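Alpha-1,3-glucanase (Paenibacillus glycanilyticus, PDB 6K0P) hydrolyses alpha-1,3-glucan, as a family 87 glycoside hydrolase whose catalytic domain also binds the alpha-1,3-linked disaccharide nigerose. Local coordinates at residues A[465-470]-A[477-482]; A[492-497]-A[505-510]. The protein carries 1 engineered substitution. One frame throughout, in Å; residues are numbered along the deposited sequence.

How the interactions relate
Late in the chain, after most of the coil has been built, strand 465-469 is laid down; the chain then turns and returns along 477-482, so that interaction 1 closes a short loop within the beta-helix. It climbs again through 492-497 and comes back along 505-510, where interaction 2 does the same. The two contacts stand in series, neither nesting nor crossing, with centres about 6 Å apart. Parallel pairing joins them: strand 465-469 lies beside 490-496, with Ile467 N 2.8 Å from Met493 O, a probable hydrogen bond, and 475-485 lies beside 507-510. Each contact joins opposed walls through the interior, while Tyr468 and Gln495 point outward into one sugar pocket.

Interaction 1 (A[465-470]-A[477-482]); sequences IWIYGG and ILIKNV. With GLC (alpha-D-glucopyranose), chain C.
Ile479 and Val482 meet Ile465 and Ile467 inside a parallel beta-helix, where apolar side chains join opposed walls of the coil. Ile479 supplies both of its branches. With CG1 anti to the carbonyl carbon (chi1 -64°), Ile479 CD1 is carried to 4.2 Å from Ile467 CG1, the two side chains meeting tip to tip. Its other branch slides past Ile465, Ile479 CG2 lying 4.0 Å from Ile465 CD1. The chain turns a corner at Asn481, after which Val482 CG1 comes 4.3 Å from Ile465 CD1, so Ile465 meets residues on both sides of the corner. Trp466 and Tyr468 leave the other side of their strand: Trp466 CZ2 sits 3.4 Å above the Tyr468 ring plane, toward the rim, and the Trp466 edge faces glucose C6. An alanine in place of Tyr468, keeping only CB over the Trp466 ring, is likely to leave CZ2 without the aromatic face beneath it and to open a gap beside the glucose. Strand 465-469 runs parallel between 409-416 and 490-496, and 477-480 between 432-435 and 507-510; beyond the corner the chain lies between 437-446 and 512-515.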
loop_
_atom_site.group_PDB
_atom_site.type_symbol
_atom_site.label_atom_id
_atom_site.label_comp_id
_atom_site.label_asym_id
_atom_site.label_seq_id
_atom_site.Cartn_x
_atom_site.Cartn_y
_atom_site.Cartn_z
ATOM N N ILE A 465 1.511 15.615 1.752
ATOM C CA ILE A 465 2.428 15.610 0.619
ATOM C C ILE A 465 3.702 16.302 1.061
ATOM O O ILE A 465 3.660 17.431 1.575
ATOM C CB ILE A 465 1.843 16.307 -0.626
ATOM C CG1 ILE A 465 0.507 15.670 -1.016
ATOM C CG2 ILE A 465 2.847 16.238 -1.799
ATOM C CD1 ILE A 465 -0.129 16.266 -2.277
ATOM N N TRP A 466 4.827 15.621 0.881
ATOM C CA TRP A 466 6.145 16.139 1.214
ATOM C C TRP A 466 6.890 16.388 -0.085
ATOM O O TRP A 466 7.113 15.456 -0.868
ATOM C CB TRP A 466 6.889 15.117 2.072
ATOM C CG TRP A 466 8.248 15.511 2.587
ATOM C CD1 TRP A 466 8.691 16.765 2.922
ATOM C CD2 TRP A 466 9.330 14.620 2.859
ATOM N NE1 TRP A 466 9.986 16.698 3.376
ATOM C CE2 TRP A 466 10.401 15.390 3.350
ATOM C CE3 TRP A 466 9.495 13.235 2.730
ATOM C CZ2 TRP A 466 11.625 14.821 3.715
ATOM C CZ3 TRP A 466 10.706 12.668 3.089
ATOM C CH2 TRP A 466 11.756 13.459 3.571
ATOM N N ILE A 467 7.251 17.646 -0.320
ATOM C CA ILE A 467 8.050 18.048 -1.470
ATOM C C ILE A 467 9.443 18.332 -0.930
ATOM O O ILE A 467 9.661 19.362 -0.275
ATOM C CB ILE A 467 7.464 19.274 -2.177
ATOM C CG1 ILE A 467 5.987 19.055 -2.558
ATOM C CG2 ILE A 467 8.298 19.590 -3.423
ATOM C CD1 ILE A 467 4.971 19.513 -1.490
ATOM N N TYR A 468 10.382 17.417 -1.174
ATOM C CA TYR A 468 11.698 17.438 -0.539
ATOM C C TYR A 468 12.766 17.591 -1.610
ATOM O O TYR A 468 13.006 16.663 -2.394
ATOM C CB TYR A 468 11.933 16.145 0.242
ATOM C CG TYR A 468 13.246 16.056 0.996
ATOM C CD1 TYR A 468 13.693 17.102 1.790
ATOM C CD2 TYR A 468 14.013 14.896 0.950
ATOM C CE1 TYR A 468 14.886 17.009 2.509
ATOM C CE2 TYR A 468 15.198 14.786 1.662
ATOM C CZ TYR A 468 15.633 15.853 2.437
ATOM O OH TYR A 468 16.812 15.761 3.149
ATOM N N GLY A 469 13.415 18.752 -1.633
ATOM C CA GLY A 469 14.598 18.930 -2.450
ATOM C C GLY A 469 15.771 18.347 -1.700
ATOM O O GLY A 469 16.085 18.809 -0.604
ATOM N N GLY A 470 16.394 17.313 -2.260
ATOM C CA GLY A 470 17.502 16.652 -1.600
ATOM C C GLY A 470 18.836 17.127 -2.136
ATOM O O GLY A 470 19.131 18.330 -2.116
ATOM N N ILE A 477 7.305 19.783 -11.148
ATOM C CA ILE A 477 6.374 19.033 -10.311
ATOM C C ILE A 477 5.039 19.750 -10.388
ATOM O O ILE A 477 4.957 20.940 -10.065
ATOM C CB ILE A 477 6.845 18.991 -8.849
ATOM C CG1 ILE A 477 8.271 18.440 -8.741
ATOM C CG2 ILE A 477 5.841 18.221 -7.983
ATOM C CD1 ILE A 477 8.427 17.013 -9.186
ATOM N N LEU A 478 3.998 19.037 -10.809
ATOM C CA LEU A 478 2.652 19.586 -10.907
ATOM C C LEU A 478 1.731 18.755 -10.025
ATOM O O LEU A 478 1.595 17.544 -10.238
ATOM C CB LEU A 478 2.174 19.577 -12.360
ATOM C CG LEU A 478 0.732 20.022 -12.576
ATOM C CD1 LEU A 478 0.553 21.429 -12.052
ATOM C CD2 LEU A 478 0.348 19.953 -14.054
ATOM N N ILE A 479 1.126 19.393 -9.025
ATOM C CA ILE A 479 0.217 18.735 -8.085
ATOM C C ILE A 479 -1.141 19.382 -8.288
ATOM O O ILE A 479 -1.310 20.572 -8.000
ATOM C CB ILE A 479 0.681 18.892 -6.628
ATOM C CG1 ILE A 479 2.033 18.201 -6.408
ATOM C CG2 ILE A 479 -0.379 18.354 -5.657
ATOM C CD1 ILE A 479 2.801 18.692 -5.194
ATOM N N LYS A 480 -2.109 18.625 -8.795
ATOM C CA LYS A 480 -3.389 19.236 -9.113
ATOM C C LYS A 480 -4.544 18.308 -8.782
ATOM O O LYS A 480 -4.423 17.081 -8.860
ATOM C CB LYS A 480 -3.451 19.705 -10.572
ATOM C CG LYS A 480 -3.254 18.633 -11.619
ATOM C CD LYS A 480 -3.372 19.243 -13.019
ATOM C CE LYS A 480 -3.004 18.256 -14.109
ATOM N NZ LYS A 480 -3.160 18.862 -15.475
ATOM N N ASN A 481 -5.669 18.921 -8.400
ATOM C CA ASN A 481 -6.930 18.217 -8.154
ATOM C C ASN A 481 -6.808 17.234 -6.986
ATOM O O ASN A 481 -7.047 16.033 -7.111
ATOM C CB ASN A 481 -7.438 17.547 -9.435
ATOM C CG ASN A 481 -7.572 18.537 -10.571
ATOM O OD1 ASN A 481 -8.204 19.576 -10.415
ATOM N ND2 ASN A 481 -6.950 18.239 -11.708
ATOM N N VAL A 482 -6.433 17.771 -5.829
ATOM C CA VAL A 482 -6.141 16.956 -4.654
ATOM C C VAL A 482 -7.014 17.406 -3.495
ATOM O O VAL A 482 -7.105 18.603 -3.204
ATOM C CB VAL A 482 -4.656 17.029 -4.262
ATOM C CG1 VAL A 482 -4.404 16.168 -3.009
ATOM C CG2 VAL A 482 -3.780 16.563 -5.396
HETATM C C1 GLC C . 17.294 12.934 8.488
HETATM C C2 GLC C . 17.663 11.634 7.843
HETATM C C3 GLC C . 17.608 11.670 6.338
HETATM C C4 GLC C . 16.272 12.228 5.932
HETATM C C5 GLC C . 16.170 13.621 6.516
HETATM C C6 GLC C . 14.840 14.229 6.173
HETATM O O1 GLC C . 18.295 13.742 8.310
HETATM O O2 GLC C . 18.940 11.204 8.282
HETATM O O3 GLC C . 17.506 10.321 5.958
HETATM O O4 GLC C . 16.136 12.288 4.514
HETATM O O5 GLC C . 16.207 13.553 7.906
HETATM O O6 GLC C . 14.594 15.453 6.804
#

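Interaction 2 (A[492-497]-A[505-510]); sequences LMFQSM and QNIRVE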
loop_
_atom_site.group_PDB
_atom_site.type_symbol
_atom_site.label_atom_id
_atom_site.label_comp_id
_atom_site.label_asym_id
_atom_site.label_seq_id
_atom_site.Cartn_x
_atom_site.Cartn_y
_atom_site.Cartn_z
ATOM N N LEU A 492 0.515 20.362 2.847
ATOM C CA LEU A 492 1.674 20.375 1.961
ATOM C C LEU A 492 2.889 20.816 2.763
ATOM O O LEU A 492 2.822 21.806 3.497
ATOM C CB LEU A 492 1.443 21.353 0.801
ATOM C CG LEU A 492 0.136 21.168 0.033
ATOM C CD1 LEU A 492 -0.118 22.318 -0.956
ATOM C CD2 LEU A 492 0.159 19.823 -0.689
ATOM N N MET A 493 3.994 20.088 2.625
ATOM C CA MET A 493 5.196 20.351 3.402
ATOM C C MET A 493 6.373 20.445 2.437
ATOM O O MET A 493 6.726 19.457 1.783
ATOM C CB MET A 493 5.405 19.237 4.426
ATOM C CG MET A 493 6.684 19.345 5.236
ATOM S SD MET A 493 6.646 18.123 6.563
ATOM C CE MET A 493 8.357 17.589 6.618
ATOM N N PHE A 494 6.976 21.632 2.340
ATOM C CA PHE A 494 8.091 21.882 1.434
ATOM C C PHE A 494 9.377 21.990 2.244
ATOM O O PHE A 494 9.399 22.645 3.293
ATOM C CB PHE A 494 7.889 23.207 0.687
ATOM C CG PHE A 494 6.699 23.222 -0.233
ATOM C CD1 PHE A 494 5.425 23.488 0.257
ATOM C CD2 PHE A 494 6.855 22.998 -1.597
ATOM C CE1 PHE A 494 4.321 23.513 -0.594
ATOM C CE2 PHE A 494 5.765 23.020 -2.447
ATOM C CZ PHE A 494 4.497 23.283 -1.949
ATOM N N GLN A 495 10.454 21.376 1.753
ATOM C CA GLN A 495 11.700 21.329 2.514
ATOM C C GLN A 495 12.890 21.193 1.574
ATOM O O GLN A 495 12.817 20.459 0.586
ATOM C CB GLN A 495 11.677 20.131 3.479
ATOM C CG GLN A 495 12.943 19.936 4.329
ATOM C CD GLN A 495 12.881 18.672 5.186
ATOM O OE1 GLN A 495 11.824 18.049 5.311
ATOM N NE2 GLN A 495 14.013 18.288 5.770
ATOM N N SER A 496 13.983 21.901 1.890
ATOM C CA SER A 496 15.250 21.794 1.164
ATOM C C SER A 496 16.324 21.249 2.091
ATOM O O SER A 496 16.516 21.767 3.199
ATOM C CB SER A 496 15.720 23.161 0.644
ATOM O OG SER A 496 14.893 23.611 -0.409
ATOM N N MET A 497 17.033 20.225 1.626
ATOM C CA MET A 497 18.195 19.718 2.340
ATOM C C MET A 497 19.331 20.732 2.271
ATOM O O MET A 497 19.674 21.225 1.191
ATOM C CB MET A 497 18.637 18.405 1.690
ATOM C CG MET A 497 19.960 17.850 2.183
ATOM S SD MET A 497 20.289 16.286 1.340
ATOM C CE MET A 497 21.970 15.941 1.850
ATOM N N GLN A 505 12.272 24.542 -8.913
ATOM C CA GLN A 505 11.742 25.296 -10.044
ATOM C C GLN A 505 10.536 24.580 -10.632
ATOM O O GLN A 505 10.463 23.347 -10.630
ATOM C CB GLN A 505 12.813 25.522 -11.118
ATOM C CG GLN A 505 13.964 26.380 -10.608
ATOM C CD GLN A 505 14.941 26.781 -11.700
ATOM O OE1 GLN A 505 15.285 25.979 -12.560
ATOM N NE2 GLN A 505 15.387 28.028 -11.672
ATOM N N ASN A 506 9.591 25.368 -11.150
ATOM C CA ASN A 506 8.360 24.838 -11.749
ATOM C C ASN A 506 7.655 23.847 -10.824
ATOM O O ASN A 506 7.357 22.713 -11.208
ATOM C CB ASN A 506 8.613 24.207 -13.120
ATOM C CG ASN A 506 9.062 25.213 -14.152
ATOM O OD1 ASN A 506 8.891 26.422 -13.972
ATOM N ND2 ASN A 506 9.628 24.718 -15.248
ATOM N N ILE A 507 7.409 24.281 -9.593
ATOM C CA ILE A 507 6.616 23.531 -8.621
ATOM C C ILE A 507 5.274 24.235 -8.533
ATOM O O ILE A 507 5.201 25.376 -8.061
ATOM C CB ILE A 507 7.289 23.497 -7.242
ATOM C CG1 ILE A 507 8.787 23.186 -7.351
ATOM C CG2 ILE A 507 6.545 22.532 -6.300
ATOM C CD1 ILE A 507 9.104 21.806 -7.911
ATOM N N ARG A 508 4.207 23.583 -8.988
ATOM C CA ARG A 508 2.904 24.227 -9.058
ATOM C C ARG A 508 1.851 23.348 -8.408
ATOM O O ARG A 508 1.880 22.122 -8.555
ATOM C CB ARG A 508 2.497 24.505 -10.502
ATOM C CG ARG A 508 3.506 25.344 -11.275
ATOM C CD ARG A 508 4.471 24.451 -12.032
ATOM N NE ARG A 508 3.812 23.835 -13.178
ATOM C CZ ARG A 508 4.221 22.720 -13.774
ATOM N NH1 ARG A 508 5.293 22.074 -13.328
ATOM N NH2 ARG A 508 3.551 22.255 -14.821
ATOM N N VAL A 509 0.924 23.995 -7.703
ATOM C CA VAL A 509 -0.150 23.343 -6.959
ATOM C C VAL A 509 -1.452 23.994 -7.406
ATOM O O VAL A 509 -1.576 25.222 -7.340
ATOM C CB VAL A 509 0.050 23.523 -5.444
ATOM C CG1 VAL A 509 -0.995 22.755 -4.657
ATOM C CG2 VAL A 509 1.468 23.092 -5.025
ATOM N N GLU A 510 -2.415 23.189 -7.869
ATOM C CA GLU A 510 -3.645 23.725 -8.453
ATOM C C GLU A 510 -4.851 22.915 -7.992
ATOM O O GLU A 510 -4.834 21.683 -8.066
ATOM C CB GLU A 510 -3.588 23.661 -9.986
ATOM C CG GLU A 510 -2.362 24.312 -10.615
ATOM C CD GLU A 510 -2.279 24.083 -12.119
ATOM O OE1 GLU A 510 -3.012 23.209 -12.643
ATOM O OE2 GLU A 510 -1.468 24.773 -12.776
#
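Leu492 and Val509 reach toward each other tip to tip, Leu492 CD1 stopping 3.8 Å from Val509 CG1. Two residues along the strand, Phe494 offers its ring edge rather than a face. Ile507 CG2 lies in the plane of that ring, 4.0 Å from Phe494 CE2, as the two side chains slide past each other in opposite directions. Val509 CG2 approaches the same rim, 4.3 Å from Phe494 CZ. Val509 thus divides its methyls between two partners: CG1, anti to the backbone N (chi1 -175°), goes to Leu492, and CG2, beside that N, goes to the aromatic edge.

Such inward-pointing residues, taken at every second position, form the core of a parallel beta-helix, the fold of the pectate lyase-like clan. Strands 492-496 and 507-510 belong to different faces of the helix; they run nearly antiparallel, and their axes approach no closer than 11.4 Å, a gap bridged by side chains instead of backbone bonds.

Behind this first shell, Phe541 packs on Leu492 and Val509, Ala539 on Phe494 and Ile507, and Ile467 on Phe494, while backbone bonds tie Leu492 and Phe494 to strand 520-524. Further out, the chain turns at Asn506. Arg508, on the outer side, reaches back over this corner: its NH1 donates to Asn506 O at 3.0 Å with an N-H...O angle of 159°. The carbonyl oxygen lies in the guanidinium plane, whereas the donor stands 49° above the carbonyl plane. A salt bridge from Arg508 NH2 to Asp431 holds the other end of the group, which probably restrains its rotation. On the outer side of strand 492-496, Gln495 is gripped at both ends of its amide, OE1 accepting from Trp466 NE1 while NE2 bonds O6 of the bound glucose.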